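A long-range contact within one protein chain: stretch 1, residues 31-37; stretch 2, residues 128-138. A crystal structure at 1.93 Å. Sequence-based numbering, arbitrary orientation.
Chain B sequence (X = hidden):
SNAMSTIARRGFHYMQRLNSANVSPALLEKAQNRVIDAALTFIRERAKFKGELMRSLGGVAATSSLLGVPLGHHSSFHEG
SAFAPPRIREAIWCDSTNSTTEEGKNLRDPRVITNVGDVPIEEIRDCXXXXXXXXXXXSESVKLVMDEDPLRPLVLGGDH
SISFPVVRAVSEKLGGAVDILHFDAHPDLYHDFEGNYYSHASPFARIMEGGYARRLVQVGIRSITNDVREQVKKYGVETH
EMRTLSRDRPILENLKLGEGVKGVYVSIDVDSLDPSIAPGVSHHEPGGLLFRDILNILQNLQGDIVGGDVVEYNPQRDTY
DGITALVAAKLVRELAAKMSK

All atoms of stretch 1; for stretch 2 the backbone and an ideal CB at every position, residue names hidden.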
# COMPACT_ATOMS: atom_id res chain seq x y z
N ALA B 31 -27.11 9.43 -34.01
CA ALA B 31 -26.31 9.78 -32.82
C ALA B 31 -24.83 9.54 -33.15
O ALA B 31 -24.02 10.48 -32.98
CB ALA B 31 -26.74 9.03 -31.59
N GLN B 32 -24.52 8.33 -33.64
CA GLN B 32 -23.16 7.88 -34.01
C GLN B 32 -22.49 8.92 -34.92
O GLN B 32 -21.50 9.50 -34.50
CB GLN B 32 -23.23 6.45 -34.58
CG GLN B 32 -23.63 5.40 -33.55
CD GLN B 32 -23.83 3.99 -34.08
OE1 GLN B 32 -23.15 3.53 -35.00
NE2 GLN B 32 -24.71 3.25 -33.43
N ASN B 33 -23.01 9.19 -36.12
CA ASN B 33 -22.41 10.13 -37.10
C ASN B 33 -22.10 11.49 -36.47
O ASN B 33 -20.99 12.03 -36.67
CB ASN B 33 -23.34 10.36 -38.29
CG ASN B 33 -23.59 9.06 -39.02
OD1 ASN B 33 -22.77 8.16 -38.95
ND2 ASN B 33 -24.70 8.96 -39.72
N ARG B 34 -23.09 12.04 -35.77
CA ARG B 34 -23.06 13.41 -35.20
C ARG B 34 -22.01 13.47 -34.08
O ARG B 34 -21.20 14.48 -34.00
CB ARG B 34 -24.48 13.73 -34.69
CG ARG B 34 -25.58 13.60 -35.74
CD ARG B 34 -26.84 14.43 -35.50
NE ARG B 34 -26.63 15.87 -35.24
CZ ARG B 34 -26.57 16.83 -36.16
NH1 ARG B 34 -26.71 16.57 -37.45
NH2 ARG B 34 -26.37 18.08 -35.77
N VAL B 35 -22.00 12.47 -33.21
CA VAL B 35 -21.06 12.53 -32.03
C VAL B 35 -19.63 12.35 -32.54
O VAL B 35 -18.71 12.97 -32.04
CB VAL B 35 -21.42 11.54 -30.92
CG1 VAL B 35 -20.30 11.48 -29.87
CG2 VAL B 35 -22.75 11.92 -30.25
N ILE B 36 -19.44 11.49 -33.53
CA ILE B 36 -18.10 11.23 -34.11
C ILE B 36 -17.62 12.51 -34.81
O ILE B 36 -16.47 12.95 -34.50
CB ILE B 36 -18.14 10.03 -35.07
CG1 ILE B 36 -18.29 8.74 -34.27
CG2 ILE B 36 -16.93 10.04 -35.98
CD1 ILE B 36 -18.29 7.49 -35.13
N ASP B 37 -18.44 13.09 -35.68
CA ASP B 37 -18.18 14.42 -36.29
C ASP B 37 -17.70 15.43 -35.26
O ASP B 37 -16.74 16.18 -35.50
CB ASP B 37 -19.47 15.03 -36.86
CG ASP B 37 -19.21 16.05 -37.96
OD1 ASP B 37 -18.10 16.60 -38.03
OD2 ASP B 37 -20.13 16.22 -38.79
N UNK B 128 -23.05 3.35 -29.28
CA UNK B 128 -23.20 1.99 -29.84
C UNK B 128 -22.34 1.79 -31.06
O UNK B 128 -22.68 0.90 -31.84
CB UNK B 128 -24.66 1.71 -30.20
N UNK B 129 -21.23 2.52 -31.18
CA UNK B 129 -20.30 2.37 -32.33
C UNK B 129 -19.53 1.04 -32.19
O UNK B 129 -19.05 0.75 -31.10
CB UNK B 129 -19.33 3.55 -32.40
N UNK B 130 -19.39 0.29 -33.28
CA UNK B 130 -18.71 -1.04 -33.30
C UNK B 130 -17.20 -0.78 -33.35
O UNK B 130 -16.81 0.36 -33.69
CB UNK B 130 -19.16 -1.89 -34.49
N UNK B 131 -16.40 -1.81 -33.06
CA UNK B 131 -14.92 -1.68 -32.94
C UNK B 131 -14.26 -1.36 -34.28
O UNK B 131 -13.24 -0.71 -34.26
CB UNK B 131 -14.32 -2.97 -32.38
N UNK B 132 -14.83 -1.78 -35.41
CA UNK B 132 -14.26 -1.46 -36.75
C UNK B 132 -14.37 0.05 -36.95
O UNK B 132 -13.37 0.66 -37.33
CB UNK B 132 -14.98 -2.21 -37.87
N UNK B 133 -15.51 0.65 -36.65
CA UNK B 133 -15.71 2.11 -36.85
C UNK B 133 -14.90 2.82 -35.77
O UNK B 133 -14.25 3.82 -36.05
CB UNK B 133 -17.19 2.50 -36.78
N UNK B 134 -14.85 2.29 -34.56
CA UNK B 134 -13.97 2.90 -33.53
C UNK B 134 -12.51 3.02 -34.03
O UNK B 134 -11.88 4.06 -33.86
CB UNK B 134 -14.01 2.07 -32.25
N UNK B 135 -11.96 1.94 -34.59
CA UNK B 135 -10.59 1.91 -35.15
C UNK B 135 -10.46 2.99 -36.24
O UNK B 135 -9.44 3.70 -36.24
CB UNK B 135 -10.26 0.53 -35.72
N UNK B 136 -11.48 3.13 -37.08
CA UNK B 136 -11.49 4.15 -38.16
C UNK B 136 -11.39 5.55 -37.54
O UNK B 136 -10.67 6.36 -38.05
CB UNK B 136 -12.76 4.04 -39.01
N UNK B 137 -12.10 5.78 -36.44
CA UNK B 137 -12.09 7.10 -35.76
C UNK B 137 -10.69 7.35 -35.17
O UNK B 137 -10.23 8.51 -35.22
CB UNK B 137 -13.15 7.16 -34.66
N UNK B 138 -10.02 6.32 -34.66
CA UNK B 138 -8.64 6.49 -34.11
C UNK B 138 -7.69 6.87 -35.26
O UNK B 138 -6.85 7.79 -35.10
CB UNK B 138 -8.16 5.21 -33.42

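Both stretches are helical, stretch 2 from 131 onward; the axes run nearly parallel (21°) but 12.1 Å apart at closest approach, so side chains must bridge the gap.

Position 128 has phi/psi of 83/26. Positive phi by itself favours glycine, though asparagine might be tolerated; an ideal CB here would lie 3.6 Å from Q32 NE2. The residue is G128, which closes a Schellman motif. Its O lies 3.5 Å from Q32 NE2, but the angle is too poor for a hydrogen bond.

Position 129 is extended (-72/136), and its CA lies 6.4 Å from Q32 CA. CA-to-CB points sideways, with the ideal CB 4.6 Å from Q32 OE1 and 4.9 Å from I36 CD1. The aliphatic part of Q32 and the tip of I36 offer an apolar surface, so valine, isoleucine or leucine would suit. It is V129, chi1 t, whose CG2 reaches both: 3.7 Å from Q32 CG and 4.1 Å from I36 CD1.

Position 130 has no stretch 1 atom within 5.5 Å of its ideal CB. Its phi/psi of -81/164 immediately before a helix suggests an N-cap: serine, threonine, aspartate or asparagine. D130 fills the role, its OD1 accepting from the backbone N of position 133 at 3.2 Å, a capping bond.

Positions 131 and 132 lie in the first helical turn, out of reach of stretch 1, which therefore sets no preference. They are D131 and K132.

Position 133 points toward stretch 1. Besides I36 CD1, 5.4 Å from the ideal CB, stretch 1 offers the side-chain oxygens Q32 OE1 and N33 OD1, 6.3 and 8.2 Å from that CB, so a long donor side chain suits: arginine best, lysine at full stretch. The residue is R133. Its NH2 donates to N33 OD1 at 3.0 Å and 152°, with the acceptor near the guanidinium plane, while I36 CD1 sits over one face, 3.5 Å from R133 NE.

At 134, CA-to-CB points sideways; 135, 136 and 138 are out of reach. No stretch 1 atom comes within 5.5 Å of their ideal CB atoms, leaving the choice open. They are L134, A135, N136 and I138.

Position 137 points toward stretch 1, one helical turn after 133, with its CA 7.5 Å from I36 CA and its ideal CB 4.9 Å from I36 CG2. A modest apolar group, such as alanine, valine or isoleucine, fits. V137, chi1 t, packs CG2 against I36 CG2 at 3.7 Å.

Stretch 2 128-138: GVDDKRLANVI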
# COMPACT_ATOMS: atom_id res chain seq x y z
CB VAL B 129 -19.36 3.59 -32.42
CG1 VAL B 129 -18.34 3.44 -33.55
CG2 VAL B 129 -20.12 4.89 -32.59
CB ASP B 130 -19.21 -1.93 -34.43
CG ASP B 130 -19.09 -1.31 -35.82
OD1 ASP B 130 -17.99 -1.33 -36.37
OD2 ASP B 130 -20.09 -0.77 -36.31
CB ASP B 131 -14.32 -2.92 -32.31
CG ASP B 131 -14.80 -3.06 -30.89
OD1 ASP B 131 -14.82 -2.04 -30.17
OD2 ASP B 131 -15.19 -4.19 -30.56
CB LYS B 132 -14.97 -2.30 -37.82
CG LYS B 132 -14.60 -1.98 -39.26
CD LYS B 132 -14.96 -3.10 -40.24
CE LYS B 132 -13.95 -3.25 -41.37
NZ LYS B 132 -13.67 -4.68 -41.69
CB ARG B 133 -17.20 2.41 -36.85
CG ARG B 133 -17.51 3.90 -36.82
CD ARG B 133 -17.56 4.53 -38.20
NE ARG B 133 -18.22 5.83 -38.26
CZ ARG B 133 -19.54 6.05 -38.17
NH1 ARG B 133 -20.39 5.06 -37.96
NH2 ARG B 133 -20.01 7.29 -38.25
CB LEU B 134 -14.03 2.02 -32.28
CG LEU B 134 -13.55 2.73 -31.04
CD1 LEU B 134 -14.42 3.96 -30.83
CD2 LEU B 134 -13.59 1.82 -29.84
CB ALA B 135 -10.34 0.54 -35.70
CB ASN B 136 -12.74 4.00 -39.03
CG ASN B 136 -12.58 2.96 -40.11
OD1 ASN B 136 -11.49 2.45 -40.34
ND2 ASN B 136 -13.66 2.62 -40.78
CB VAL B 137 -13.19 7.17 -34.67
CG1 VAL B 137 -12.89 8.29 -33.69
CG2 VAL B 137 -14.58 7.33 -35.28
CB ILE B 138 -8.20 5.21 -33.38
CG1 ILE B 138 -8.95 5.05 -32.05
CG2 ILE B 138 -6.71 5.22 -33.16
CD1 ILE B 138 -8.97 3.61 -31.52
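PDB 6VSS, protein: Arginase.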